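PDB 2UYG: 3-dehydroquinate dehydratase from Thermus thermophilus, which catalyses the trans-dehydration of 3-dehydroquinate to 3-dehydroshikimate, probably through an enolate intermediate, in the pathway to chorismate and the aromatic amino acids. Local coordinates for residues Thr24-Glu27 against Glu28-Ala31. Numbering follows the deposited sequence.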
ATOM      1  N   THR A  24     -19.101  33.171   9.935  1.00 39.18           N
ATOM      2  CA  THR A  24     -20.501  33.120   9.627  1.00 37.54           C
ATOM      3  C   THR A  24     -21.223  31.877  10.219  1.00 36.10           C
ATOM      4  O   THR A  24     -20.672  30.754  10.249  1.00 34.77           O
ATOM      5  CB  THR A  24     -20.878  33.423   8.127  1.00 38.94           C
ATOM      6  OG1 THR A  24     -21.340  32.243   7.489  1.00 40.96           O
ATOM      7  CG2 THR A  24     -19.777  34.026   7.266  1.00 36.76           C
ATOM      8  N   THR A  25     -22.428  32.103  10.779  1.00 33.60           N
ATOM      9  CA  THR A  25     -23.137  31.071  11.524  1.00 31.25           C
ATOM     10  C   THR A  25     -23.994  30.327  10.553  1.00 30.11           C
ATOM     11  O   THR A  25     -24.218  30.781   9.432  1.00 28.55           O
ATOM     12  CB  THR A  25     -24.098  31.600  12.640  1.00 32.10           C
ATOM     13  OG1 THR A  25     -25.033  32.495  12.030  1.00 32.16           O
ATOM     14  CG2 THR A  25     -23.382  32.358  13.680  1.00 30.73           C
ATOM     15  N   LEU A  26     -24.540  29.229  11.049  1.00 29.22           N
ATOM     16  CA  LEU A  26     -25.392  28.413  10.229  1.00 30.63           C
ATOM     17  C   LEU A  26     -26.650  29.218   9.920  1.00 31.57           C
ATOM     18  O   LEU A  26     -27.092  29.229   8.734  1.00 30.50           O
ATOM     19  CB  LEU A  26     -25.730  27.049  10.908  1.00 29.21           C
ATOM     20  CG  LEU A  26     -26.556  26.124  10.039  1.00 26.47           C
ATOM     21  CD1 LEU A  26     -25.687  25.454   8.959  1.00 32.02           C
ATOM     22  CD2 LEU A  26     -27.456  25.064  10.812  1.00 25.12           C
ATOM     23  N   GLU A  27     -27.238  29.863  10.950  1.00 33.04           N
ATOM     24  CA  GLU A  27     -28.356  30.840  10.720  1.00 33.58           C
ATOM     25  C   GLU A  27     -28.040  31.879   9.632  1.00 31.64           C
ATOM     26  O   GLU A  27     -28.833  32.128   8.742  1.00 31.34           O
ATOM     27  CB  GLU A  27     -28.670  31.658  11.980  1.00 35.65           C
ATOM     28  CG  GLU A  27     -29.297  30.933  13.150  1.00 44.69           C
ATOM     29  CD  GLU A  27     -30.095  31.930  14.042  1.00 55.15           C
ATOM     30  OE1 GLU A  27     -31.330  31.748  14.170  1.00 57.91           O
ATOM     31  OE2 GLU A  27     -29.476  32.915  14.584  1.00 58.46           O
ATOM     32  N   GLU A  28     -26.890  32.517   9.710  1.00 30.78           N
ATOM     33  CA  GLU A  28     -26.539  33.490   8.676  1.00 31.08           C
ATOM     34  C   GLU A  28     -26.335  32.806   7.341  1.00 30.75           C
ATOM     35  O   GLU A  28     -26.770  33.316   6.328  1.00 29.66           O
ATOM     36  CB  GLU A  28     -25.295  34.319   9.082  1.00 31.77           C
ATOM     37  CG  GLU A  28     -25.566  35.253  10.276  1.00 35.48           C
ATOM     38  CD  GLU A  28     -24.299  35.575  11.016  1.00 36.84           C
ATOM     39  OE1 GLU A  28     -23.268  34.963  10.742  1.00 37.46           O
ATOM     40  OE2 GLU A  28     -24.308  36.480  11.834  1.00 43.28           O
ATOM     41  N   LEU A  29     -25.775  31.594   7.342  1.00 31.00           N
ATOM     42  CA  LEU A  29     -25.659  30.849   6.081  1.00 31.00           C
ATOM     43  C   LEU A  29     -27.039  30.649   5.384  1.00 30.63           C
ATOM     44  O   LEU A  29     -27.146  30.890   4.183  1.00 25.69           O
ATOM     45  CB  LEU A  29     -25.042  29.469   6.304  1.00 30.96           C
ATOM     46  CG  LEU A  29     -24.054  28.965   5.272  1.00 32.49           C
ATOM     47  CD1 LEU A  29     -23.855  27.476   5.428  1.00 32.93           C
ATOM     48  CD2 LEU A  29     -24.365  29.306   3.910  1.00 34.69           C
ATOM     49  N   GLU A  30     -28.072  30.182   6.110  1.00 31.59           N
ATOM     50  CA  GLU A  30     -29.375  29.995   5.480  1.00 34.13           C
ATOM     51  C   GLU A  30     -29.891  31.325   4.919  1.00 33.53           C
ATOM     52  O   GLU A  30     -30.464  31.362   3.822  1.00 33.61           O
ATOM     53  CB  GLU A  30     -30.473  29.442   6.414  1.00 36.98           C
ATOM     54  CG  GLU A  30     -29.931  28.628   7.592  1.00 41.37           C
ATOM     55  CD  GLU A  30     -31.014  28.082   8.521  1.00 46.37           C
ATOM     56  OE1 GLU A  30     -30.559  27.497   9.622  1.00 39.46           O
ATOM     57  OE2 GLU A  30     -32.240  28.332   8.099  1.00 41.70           O
ATOM     58  N   ALA A  31     -29.680  32.407   5.664  1.00 32.48           N
ATOM     59  CA  ALA A  31     -30.292  33.671   5.302  1.00 32.84           C
ATOM     60  C   ALA A  31     -29.645  34.111   3.999  1.00 32.54           C
ATOM     61  O   ALA A  31     -30.336  34.501   3.101  1.00 34.50           O
ATOM     62  CB  ALA A  31     -30.141  34.736   6.433  1.00 31.94           C
TER
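T25 and E28 exchange hydrogen bonds at the start of helix 26-39, a clear case of the capping box, in which the residue before a helix and the third residue after it each bind the other's backbone N-H. T25 is the N-cap: its OG1 accepts from E28 N at 3.0 Å, a nearly straight bond with an N-H...O angle of 165°. In return E28 OE1 takes the N-H of T25, the two atoms 3.0 Å apart; here the donor comes from above the carboxylate, 36° out of its plane. The first torsions help to place both groups. T25 holds OG1 between its own N and carbonyl carbon (chi1 57°), where it faces the incoming amide, while E28 sets CG beside its backbone N and runs extended; the chain passes the threonine hydroxyl, CG and CD alongside OG1, and OE1 reaches T25 N. The negative group thus lies at the helix N-terminus, where the helix dipole would probably favour its charged form.

Behind the box the regular helical bonds begin: L29 N donates to T25 O at 2.7 Å, the shortest of three, followed by E30 N to L26 O and A31 N to E27 O. E30 lays its CG against L26 O, 3.1 Å away, and carries its OE1 past the CD2 methyl of L26. On the apolar side, L26 CD1 and L29 CD1 meet loosely at 4.5 Å.

These leucines face the sheet: L26 reaches F46 and Q48 of strand 44-48, L29 and E30 also touch F46, and the buried L29 lies near L100 and N73, predicted substrate-binding residues. The cap therefore opens the helical crossover of a beta-alpha-beta unit, linking strand 2-6 to its parallel neighbour, strand 44-48, outermost of the sheet within this chain.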